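Local coordinates for protein glutamine cyclotransferase (Xanthomonas campestris, PDB 3MBR) that probably catalyses the cyclisation of N-terminal glutamine residues of peptides to pyroglutamate, on a beta-propeller that binds a calcium ion, at residues Y28-L33 against Y90-L95; S43-V48 against L77-W82; W157-L162 against E214-F219. The protein carries 1 engineered substitution. One frame throughout, in Å; residues are numbered along the deposited sequence.

Interaction 1 (Y28-L33 against Y90-L95); sequences YLRGHL and YDLATL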
loop_
_atom_site.group_PDB
_atom_site.type_symbol
_atom_site.label_atom_id
_atom_site.label_comp_id
_atom_site.label_asym_id
_atom_site.label_seq_id
_atom_site.Cartn_x
_atom_site.Cartn_y
_atom_site.Cartn_z
ATOM N N TYR A 28 -6.190 -3.347 -5.945
ATOM C CA TYR A 28 -6.991 -4.300 -6.682
ATOM C C TYR A 28 -7.904 -3.484 -7.598
ATOM O O TYR A 28 -8.503 -2.449 -7.221
ATOM C CB TYR A 28 -7.868 -5.067 -5.687
ATOM C CG TYR A 28 -8.887 -5.986 -6.307
ATOM C CD1 TYR A 28 -10.090 -5.490 -6.762
ATOM C CD2 TYR A 28 -8.615 -7.302 -6.498
ATOM C CE1 TYR A 28 -11.072 -6.291 -7.342
ATOM C CE2 TYR A 28 -9.605 -8.155 -7.074
ATOM C CZ TYR A 28 -10.804 -7.596 -7.486
ATOM O OH TYR A 28 -11.796 -8.423 -8.022
ATOM N N LEU A 29 -8.062 -3.983 -8.810
ATOM C CA LEU A 29 -8.976 -3.287 -9.695
ATOM C C LEU A 29 -9.562 -4.236 -10.734
ATOM O O LEU A 29 -8.773 -4.915 -11.412
ATOM C CB LEU A 29 -8.191 -2.118 -10.433
ATOM C CG LEU A 29 -9.078 -1.369 -11.449
ATOM C CD1 LEU A 29 -10.094 -0.680 -10.659
ATOM C CD2 LEU A 29 -8.083 -0.363 -12.194
ATOM N N ARG A 30 -10.912 -4.294 -10.819
ATOM C CA ARG A 30 -11.601 -5.089 -11.886
ATOM C C ARG A 30 -11.027 -6.517 -11.953
ATOM O O ARG A 30 -10.747 -7.076 -13.046
ATOM C CB ARG A 30 -11.379 -4.429 -13.269
ATOM C CG ARG A 30 -12.383 -3.483 -13.924
ATOM C CD ARG A 30 -12.746 -2.178 -13.238
ATOM N NE ARG A 30 -12.131 -0.879 -13.672
ATOM C CZ ARG A 30 -11.167 -0.660 -14.575
ATOM N NH1 ARG A 30 -10.620 -1.635 -15.289
ATOM N NH2 ARG A 30 -10.742 0.574 -14.758
ATOM N N GLY A 31 -10.859 -7.141 -10.826
ATOM C CA GLY A 31 -10.509 -8.522 -10.761
ATOM C C GLY A 31 -9.030 -8.832 -10.796
ATOM O O GLY A 31 -8.647 -9.981 -10.617
ATOM N N HIS A 32 -8.147 -7.826 -10.915
ATOM C CA HIS A 32 -6.711 -8.080 -10.920
ATOM C C HIS A 32 -6.029 -7.288 -9.836
ATOM O O HIS A 32 -6.525 -6.225 -9.352
ATOM C CB HIS A 32 -6.057 -7.665 -12.252
ATOM C CG HIS A 32 -6.600 -8.410 -13.423
ATOM N ND1 HIS A 32 -7.440 -7.820 -14.334
ATOM C CD2 HIS A 32 -6.466 -9.699 -13.790
ATOM C CE1 HIS A 32 -7.776 -8.714 -15.260
ATOM N NE2 HIS A 32 -7.218 -9.870 -14.937
ATOM N N LEU A 33 -4.905 -7.824 -9.415
ATOM C CA LEU A 33 -4.039 -7.059 -8.547
ATOM C C LEU A 33 -3.006 -6.292 -9.347
ATOM O O LEU A 33 -2.614 -6.728 -10.457
ATOM C CB LEU A 33 -3.259 -8.000 -7.591
ATOM C CG LEU A 33 -4.167 -8.753 -6.609
ATOM C CD1 LEU A 33 -3.469 -9.984 -6.010
ATOM C CD2 LEU A 33 -4.572 -7.781 -5.553
ATOM N N TYR A 90 1.035 6.334 -15.369
ATOM C CA TYR A 90 0.948 5.416 -16.487
ATOM C C TYR A 90 -0.483 5.376 -16.985
ATOM O O TYR A 90 -1.399 5.526 -16.183
ATOM C CB TYR A 90 1.307 3.956 -16.033
ATOM C CG TYR A 90 2.668 3.776 -15.444
ATOM C CD1 TYR A 90 2.902 4.055 -14.125
ATOM C CD2 TYR A 90 3.731 3.305 -16.204
ATOM C CE1 TYR A 90 4.144 3.877 -13.545
ATOM C CE2 TYR A 90 5.052 3.129 -15.629
ATOM C CZ TYR A 90 5.228 3.409 -14.273
ATOM O OH TYR A 90 6.442 3.238 -13.589
ATOM N N ASP A 91 -0.666 5.100 -18.280
ATOM C CA ASP A 91 -2.000 4.654 -18.722
ATOM C C ASP A 91 -2.181 3.257 -18.131
ATOM O O ASP A 91 -1.326 2.374 -18.306
ATOM C CB ASP A 91 -1.990 4.576 -20.240
ATOM C CG ASP A 91 -3.265 4.019 -20.813
ATOM O OD1 ASP A 91 -4.283 4.756 -20.758
ATOM O OD2 ASP A 91 -3.229 2.900 -21.401
ATOM N N LEU A 92 -3.266 3.044 -17.410
ATOM C CA LEU A 92 -3.511 1.788 -16.757
ATOM C C LEU A 92 -3.593 0.614 -17.718
ATOM O O LEU A 92 -2.990 -0.436 -17.483
ATOM C CB LEU A 92 -4.854 1.904 -16.062
ATOM C CG LEU A 92 -5.109 1.763 -14.602
ATOM C CD1 LEU A 92 -6.606 1.499 -14.519
ATOM C CD2 LEU A 92 -4.380 0.663 -14.001
ATOM N N ALA A 93 -4.356 0.756 -18.791
ATOM C CA ALA A 93 -4.549 -0.377 -19.701
ATOM C C ALA A 93 -3.273 -0.910 -20.295
ATOM O O ALA A 93 -3.102 -2.145 -20.385
ATOM C CB ALA A 93 -5.498 0.036 -20.839
ATOM N N THR A 94 -2.419 -0.008 -20.814
ATOM C CA THR A 94 -1.182 -0.439 -21.461
ATOM C C THR A 94 0.071 -0.468 -20.553
ATOM O O THR A 94 1.134 -0.943 -20.976
ATOM C CB THR A 94 -0.792 0.495 -22.636
ATOM O OG1 THR A 94 -0.681 1.823 -22.146
ATOM C CG2 THR A 94 -1.800 0.530 -23.830
ATOM N N LEU A 95 -0.064 0.044 -19.330
ATOM C CA LEU A 95 1.060 0.269 -18.384
ATOM C C LEU A 95 2.217 1.005 -19.065
ATOM O O LEU A 95 3.395 0.604 -18.943
ATOM C CB LEU A 95 1.559 -1.022 -17.738
ATOM C CG LEU A 95 0.526 -1.726 -16.887
ATOM C CD1 LEU A 95 1.176 -3.037 -16.272
ATOM C CD2 LEU A 95 0.134 -0.808 -15.762
#

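Interaction 2 (S43-V48 against L77-W82); sequences SSVRKV and LIQLTW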
loop_
_atom_site.group_PDB
_atom_site.type_symbol
_atom_site.label_atom_id
_atom_site.label_comp_id
_atom_site.label_asym_id
_atom_site.label_seq_id
_atom_site.Cartn_x
_atom_site.Cartn_y
_atom_site.Cartn_z
ATOM N N SER A 43 13.044 -2.485 -11.235
ATOM C CA SER A 43 11.852 -2.098 -10.547
ATOM C C SER A 43 10.706 -2.185 -11.532
ATOM O O SER A 43 10.852 -1.777 -12.673
ATOM C CB SER A 43 12.158 -0.690 -10.265
ATOM O OG SER A 43 11.387 -0.285 -9.315
ATOM N N SER A 44 9.529 -2.612 -11.101
ATOM C CA SER A 44 8.455 -2.878 -12.039
ATOM C C SER A 44 7.120 -2.568 -11.453
ATOM O O SER A 44 6.932 -2.472 -10.227
ATOM C CB SER A 44 8.447 -4.410 -12.418
ATOM O OG SER A 44 7.881 -5.289 -11.475
ATOM N N VAL A 45 6.131 -2.479 -12.319
ATOM C CA VAL A 45 4.711 -2.496 -11.928
ATOM C C VAL A 45 4.098 -3.697 -12.612
ATOM O O VAL A 45 4.259 -3.858 -13.838
ATOM C CB VAL A 45 4.023 -1.237 -12.423
ATOM C CG1 VAL A 45 2.566 -1.243 -12.056
ATOM C CG2 VAL A 45 4.675 0.005 -11.717
ATOM N N ARG A 46 3.423 -4.535 -11.857
ATOM C CA ARG A 46 2.953 -5.838 -12.391
ATOM C C ARG A 46 1.435 -5.846 -12.311
ATOM O O ARG A 46 0.873 -5.416 -11.290
ATOM C CB ARG A 46 3.391 -7.017 -11.517
ATOM C CG ARG A 46 4.926 -7.168 -11.403
ATOM C CD ARG A 46 5.209 -8.212 -10.345
ATOM N NE ARG A 46 6.637 -8.413 -10.255
ATOM C CZ ARG A 46 7.164 -9.575 -9.833
ATOM N NH1 ARG A 46 6.357 -10.568 -9.383
ATOM N NH2 ARG A 46 8.482 -9.732 -9.822
ATOM N N LYS A 47 0.772 -6.362 -13.349
ATOM C CA LYS A 47 -0.639 -6.699 -13.283
ATOM C C LYS A 47 -0.695 -8.202 -13.059
ATOM O O LYS A 47 -0.111 -8.934 -13.860
ATOM C CB LYS A 47 -1.333 -6.343 -14.584
ATOM C CG LYS A 47 -2.818 -6.760 -14.585
ATOM C CD LYS A 47 -3.395 -6.433 -16.033
ATOM C CE LYS A 47 -4.783 -6.769 -16.172
ATOM N NZ LYS A 47 -5.176 -6.528 -17.621
ATOM N N VAL A 48 -1.372 -8.620 -12.020
ATOM C CA VAL A 48 -1.257 -10.015 -11.512
ATOM C C VAL A 48 -2.606 -10.656 -11.394
ATOM O O VAL A 48 -3.578 -10.049 -10.960
ATOM C CB VAL A 48 -0.480 -10.045 -10.159
ATOM C CG1 VAL A 48 -0.385 -11.458 -9.587
ATOM C CG2 VAL A 48 0.876 -9.349 -10.260
ATOM N N LEU A 77 -2.568 4.896 -13.582
ATOM C CA LEU A 77 -1.845 4.302 -12.454
ATOM C C LEU A 77 -0.795 5.279 -12.025
ATOM O O LEU A 77 0.021 5.717 -12.829
ATOM C CB LEU A 77 -1.281 2.936 -12.823
ATOM C CG LEU A 77 -0.738 2.088 -11.708
ATOM C CD1 LEU A 77 -0.671 0.684 -12.224
ATOM C CD2 LEU A 77 0.606 2.522 -11.258
ATOM N N ILE A 78 -0.860 5.701 -10.776
ATOM C CA ILE A 78 0.098 6.736 -10.257
ATOM C C ILE A 78 1.082 6.055 -9.338
ATOM O O ILE A 78 0.671 5.268 -8.492
ATOM C CB ILE A 78 -0.735 7.871 -9.536
ATOM C CG1 ILE A 78 -1.730 8.476 -10.538
ATOM C CG2 ILE A 78 0.215 8.892 -8.952
ATOM C CD1 ILE A 78 -2.738 9.365 -10.008
ATOM N N GLN A 79 2.369 6.381 -9.504
ATOM C CA GLN A 79 3.387 5.719 -8.706
ATOM C C GLN A 79 4.374 6.711 -8.141
ATOM O O GLN A 79 4.773 7.666 -8.827
ATOM C CB GLN A 79 4.126 4.739 -9.613
ATOM C CG GLN A 79 5.213 3.928 -8.847
ATOM C CD GLN A 79 5.890 2.901 -9.668
ATOM O OE1 GLN A 79 6.139 3.086 -10.846
ATOM N NE2 GLN A 79 6.227 1.769 -9.040
ATOM N N LEU A 80 4.857 6.479 -6.915
ATOM C CA LEU A 80 5.931 7.242 -6.275
ATOM C C LEU A 80 7.253 6.546 -6.482
ATOM O O LEU A 80 7.303 5.394 -6.925
ATOM C CB LEU A 80 5.671 7.451 -4.773
ATOM C CG LEU A 80 4.305 7.990 -4.418
ATOM C CD1 LEU A 80 4.139 7.941 -2.885
ATOM C CD2 LEU A 80 4.159 9.407 -4.939
ATOM N N THR A 81 8.347 7.268 -6.204
ATOM C CA THR A 81 9.634 6.607 -6.169
ATOM C C THR A 81 10.213 6.781 -4.799
ATOM O O THR A 81 9.868 7.731 -4.043
ATOM C CB THR A 81 10.617 7.206 -7.191
ATOM O OG1 THR A 81 10.783 8.617 -6.933
ATOM C CG2 THR A 81 10.218 6.939 -8.623
ATOM N N TRP A 82 11.115 5.918 -4.437
ATOM C CA TRP A 82 11.639 6.056 -3.070
ATOM C C TRP A 82 12.371 7.393 -2.762
ATOM O O TRP A 82 11.928 8.256 -1.921
ATOM C CB TRP A 82 12.481 4.843 -2.794
ATOM C CG TRP A 82 13.070 4.805 -1.383
ATOM C CD1 TRP A 82 12.564 5.403 -0.219
ATOM C CD2 TRP A 82 14.295 4.174 -1.017
ATOM N NE1 TRP A 82 13.416 5.149 0.832
ATOM C CE2 TRP A 82 14.483 4.399 0.370
ATOM C CE3 TRP A 82 15.262 3.440 -1.731
ATOM C CZ2 TRP A 82 15.601 3.905 1.056
ATOM C CZ3 TRP A 82 16.368 2.958 -1.057
ATOM C CH2 TRP A 82 16.532 3.197 0.329
HETATM O O HOH W 1 8.188 -0.421 -8.881
#

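Interaction 3 (W157-L162 against E214-F219); sequences WVNGEL and EHDRLF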
loop_
_atom_site.group_PDB
_atom_site.type_symbol
_atom_site.label_atom_id
_atom_site.label_comp_id
_atom_site.label_asym_id
_atom_site.label_seq_id
_atom_site.Cartn_x
_atom_site.Cartn_y
_atom_site.Cartn_z
ATOM N N TRP A 157 -7.319 2.555 1.230
ATOM C CA TRP A 157 -8.580 3.120 1.650
ATOM C C TRP A 157 -9.628 2.060 1.729
ATOM O O TRP A 157 -9.836 1.341 0.724
ATOM C CB TRP A 157 -9.051 4.190 0.648
ATOM C CG TRP A 157 -10.161 5.015 1.191
ATOM C CD1 TRP A 157 -11.494 4.804 1.016
ATOM C CD2 TRP A 157 -10.020 6.151 2.018
ATOM N NE1 TRP A 157 -12.233 5.802 1.688
ATOM C CE2 TRP A 157 -11.344 6.627 2.312
ATOM C CE3 TRP A 157 -8.927 6.840 2.527
ATOM C CZ2 TRP A 157 -11.576 7.797 3.040
ATOM C CZ3 TRP A 157 -9.184 8.035 3.300
ATOM C CH2 TRP A 157 -10.490 8.457 3.531
ATOM N N VAL A 158 -10.302 1.901 2.876
ATOM C CA VAL A 158 -11.305 0.791 3.031
ATOM C C VAL A 158 -12.490 1.370 3.763
ATOM O O VAL A 158 -12.390 1.733 4.927
ATOM C CB VAL A 158 -10.687 -0.338 3.863
ATOM C CG1 VAL A 158 -11.703 -1.486 4.019
ATOM C CG2 VAL A 158 -9.416 -0.905 3.223
ATOM N N ASN A 159 -13.614 1.446 3.061
ATOM C CA ASN A 159 -14.911 1.869 3.722
ATOM C C ASN A 159 -14.774 3.129 4.582
ATOM O O ASN A 159 -15.177 3.152 5.758
ATOM C CB ASN A 159 -15.428 0.738 4.615
ATOM C CG ASN A 159 -15.748 -0.544 3.836
ATOM O OD1 ASN A 159 -15.524 -1.657 4.351
ATOM N ND2 ASN A 159 -16.191 -0.408 2.577
ATOM N N GLY A 160 -14.199 4.173 4.033
ATOM C CA GLY A 160 -14.158 5.441 4.688
ATOM C C GLY A 160 -13.074 5.605 5.674
ATOM O O GLY A 160 -13.064 6.614 6.388
ATOM N N GLU A 161 -12.182 4.612 5.763
ATOM C CA GLU A 161 -11.081 4.692 6.710
ATOM C C GLU A 161 -9.795 4.448 5.955
ATOM O O GLU A 161 -9.796 3.853 4.864
ATOM C CB GLU A 161 -11.205 3.611 7.783
ATOM C CG GLU A 161 -12.349 3.956 8.716
ATOM C CD GLU A 161 -12.593 2.946 9.805
ATOM O OE1 GLU A 161 -12.770 3.348 10.937
ATOM O OE2 GLU A 161 -12.636 1.749 9.515
ATOM N N LEU A 162 -8.710 4.905 6.550
ATOM C CA LEU A 162 -7.392 4.670 5.953
ATOM C C LEU A 162 -6.705 3.507 6.708
ATOM O O LEU A 162 -6.551 3.602 7.944
ATOM C CB LEU A 162 -6.567 5.971 5.991
ATOM C CG LEU A 162 -5.139 5.970 5.473
ATOM C CD1 LEU A 162 -5.213 5.663 3.953
ATOM C CD2 LEU A 162 -4.542 7.296 5.678
ATOM N N GLU A 214 -15.829 -3.979 -4.549
ATOM C CA GLU A 214 -17.087 -4.550 -5.089
ATOM C C GLU A 214 -17.543 -5.783 -4.281
ATOM O O GLU A 214 -18.730 -6.051 -4.079
ATOM C CB GLU A 214 -16.844 -4.900 -6.551
ATOM C CG GLU A 214 -18.037 -5.573 -7.213
ATOM C CD GLU A 214 -17.832 -5.898 -8.667
ATOM O OE1 GLU A 214 -18.792 -6.521 -9.253
ATOM O OE2 GLU A 214 -16.755 -5.526 -9.223
ATOM N N HIS A 215 -16.569 -6.585 -3.866
ATOM C CA HIS A 215 -16.894 -7.820 -3.174
ATOM C C HIS A 215 -16.484 -7.823 -1.715
ATOM O O HIS A 215 -16.664 -8.836 -1.068
ATOM C CB HIS A 215 -16.263 -9.035 -3.870
ATOM C CG HIS A 215 -16.563 -9.107 -5.325
ATOM N ND1 HIS A 215 -15.663 -8.695 -6.299
ATOM C CD2 HIS A 215 -17.677 -9.537 -5.997
ATOM C CE1 HIS A 215 -16.211 -8.874 -7.493
ATOM N NE2 HIS A 215 -17.432 -9.368 -7.343
ATOM N N ASP A 216 -15.971 -6.671 -1.218
ATOM C CA ASP A 216 -15.524 -6.477 0.160
ATOM C C ASP A 216 -14.472 -7.502 0.519
ATOM O O ASP A 216 -14.629 -8.201 1.519
ATOM C CB ASP A 216 -16.755 -6.549 1.115
ATOM C CG ASP A 216 -16.411 -6.188 2.589
ATOM O OD1 ASP A 216 -15.356 -5.563 2.892
ATOM O OD2 ASP A 216 -17.256 -6.559 3.433
ATOM N N ARG A 217 -13.409 -7.567 -0.271
ATOM C CA ARG A 217 -12.295 -8.488 0.040
ATOM C C ARG A 217 -11.048 -7.671 0.326
ATOM O O ARG A 217 -10.649 -6.838 -0.532
ATOM C CB ARG A 217 -12.033 -9.442 -1.142
ATOM C CG ARG A 217 -13.274 -10.271 -1.546
ATOM C CD ARG A 217 -12.930 -11.329 -2.560
ATOM N NE ARG A 217 -12.525 -10.736 -3.819
ATOM C CZ ARG A 217 -11.984 -11.423 -4.829
ATOM N NH1 ARG A 217 -11.843 -12.779 -4.734
ATOM N NH2 ARG A 217 -11.659 -10.797 -5.934
ATOM N N LEU A 218 -10.355 -8.012 1.397
ATOM C CA LEU A 218 -9.135 -7.333 1.804
ATOM C C LEU A 218 -7.973 -8.291 1.603
ATOM O O LEU A 218 -8.018 -9.418 2.142
ATOM C CB LEU A 218 -9.275 -6.911 3.264
ATOM C CG LEU A 218 -8.074 -6.098 3.772
ATOM C CD1 LEU A 218 -7.875 -4.844 2.995
ATOM C CD2 LEU A 218 -8.310 -5.778 5.282
ATOM N N PHE A 219 -6.919 -7.895 0.857
ATOM C CA PHE A 219 -5.784 -8.766 0.606
ATOM C C PHE A 219 -4.501 -8.142 1.182
ATOM O O PHE A 219 -4.297 -6.924 1.093
ATOM C CB PHE A 219 -5.577 -8.863 -0.919
ATOM C CG PHE A 219 -6.781 -9.438 -1.648
ATOM C CD1 PHE A 219 -7.129 -10.791 -1.543
ATOM C CD2 PHE A 219 -7.555 -8.601 -2.432
ATOM C CE1 PHE A 219 -8.220 -11.284 -2.261
ATOM C CE2 PHE A 219 -8.629 -9.094 -3.108
ATOM C CZ PHE A 219 -8.969 -10.423 -3.018
#

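Interaction 1 (Y28-L33 against Y90-L95)
Methyl CD2 of Leu29 and methyl CD1 of Leu92 meet at 3.3 Å, closer than carbon atoms usually pack, so the exact spacing is best read with caution. The two side chains reach toward each other tip to tip. Leu92 has an unusual first torsion (chi1 -120°), and its placement is as doubtful as the spacing. Branched, flexible leucines suit a spot where two backbones stay far apart and only side-chain ends can meet. Arg30 adds a looser touch, NH2 lying 4.2 Å from Leu92 CD1; Leu29 lies under its flat guanidinium, CG 3.8 Å from the plane, and the exposed arginine tip skirts the pair. Leu92 sits within an Asx motif: Asp91 OD2 accepts from Thr94 N at 3.1 Å and Thr94 OG1 at 2.9 Å, both on its anti side, 31° and 17° out of the carboxylate plane. In 28-33 a type I' turn runs from Leu29 to His32, and Gly31 has backbone angles that would press a side chain against the preceding carbonyl. Such a tight hairpin between the first two strands of one blade, touching the loop after the third strand of the next, belongs to the beta-propeller fold.

Interaction 2 (S43-V48 against L77-W82)
The carboxamide of Gln79 ends against methyl CG2 of Val45, and the three atoms of the group are almost equally distant from it: OE1 of Gln79 at 3.5 Å, NE2 of Gln79 at 3.6 Å and CD of Gln79 at 3.7 Å from Val45 CG2. The other flat group, the guanidinium of Arg46, belongs to a residue that points away from this contact; at its edge, in plane, sits Ser44 OG, which is hydrogen-bonded to Thr37, while Asp18 and Thr20 hold the terminal nitrogens. Gln79 is fully extended, and this lets it cross from its own strand to the facing one. Val45 and Gln79 come from opposite directions, whereas Val45 and Leu77 slide past each other, with Val45 CG1 and Leu77 CD1 3.8 Å apart. Because CG1 of Val45 is anti to the backbone N (chi1 179°), its two methyls split the work, one serving the leucine and the other the amide. Strands 44-48 and 77-81 run at 147° to each other with axes 10.3 Å apart, too far for backbone pairing: they belong to neighbouring four-stranded blades of the propeller, whose sheets pack face against face. Beta-branched valine fits both strand and interface here, and leucine fills the space toward Tyr34 and Ile70. A glutamine can live in this buried layer because both ends of its amide are satisfied. OE1 bonds with the hydroxyl of Tyr90, and NE2 gives a hydrogen bond to a water 2.9 Å from Gln79 NE2. That water donates in turn to Ser44 O at 2.8 Å and lies 3.2 Å from Ser43 OG, a small hydroxyl that also meets the backbone of Gly67 and Thr37.

Interaction 3 (W157-L162 against E214-F219)
Val158 and Leu218 make the apolar, better-packed half of this contact, methyl CG2 of the valine standing 4.2 Å from CD1 of Leu218, a relaxed van der Waals distance. Both side chains point across the gap, and CG of Leu218 is swung anti to its backbone N (chi1 -176°), carrying the branched end to the valine. Firmness comes from Leu163, a neighbour both share, which makes the pair part of a larger hydrophobic cluster. The solvent side is different. There Asn159 and Asp216 cross at about a right angle, their flat groups 65° apart, and the nearest atoms are two oxygens, Asn159 OD1 and Asp216 OD1, 4.2 Å from each other. No hydrogen bond joins them. Both residues have the left-handed backbone that Asn and Asp tolerate better than most non-glycine residues, as their places favour: Asn159 sits in a type I' turn closed by Glu161 N to Val158 O at 3.0 Å, with Val158 N to Glu161 O completing the hairpin, and Asp216 begins a G1 beta bulge, facing Asp212 together with Arg217. Among the surrounding strands, the hairpin of 152-158 and 161-166 in one propeller blade leans on strands 206-212 and 217-222 of the next. Phe211 lies beside Val158, Asn159 and Asp216, and Leu218 packs on Ile209, a calcium ligand, and on Ile231 of strand 227-233.

Overall arrangement
Strand 9-16, at the N terminus, joins the last sheet beside 227-233, closing the ring of blades. Interaction 1 then closes a long loop from 28-33 to 90-95, and interaction 2 is nested inside it, so the blade that begins with strand 23-29 and the one that begins with strand 67-73 are joined twice, near the hairpin ends and deeper along the strands. Leu33 with Val48 links these two contacts directly. After the intervening blade, which opens with strand 109-112, interaction 3 follows in series and ties the blade starting at strand 152-158 to the closing one. Tyr28 packs on Phe219, joining interactions 1 and 3; interactions 2 and 3 do not touch, their nearest atoms about 9 Å apart.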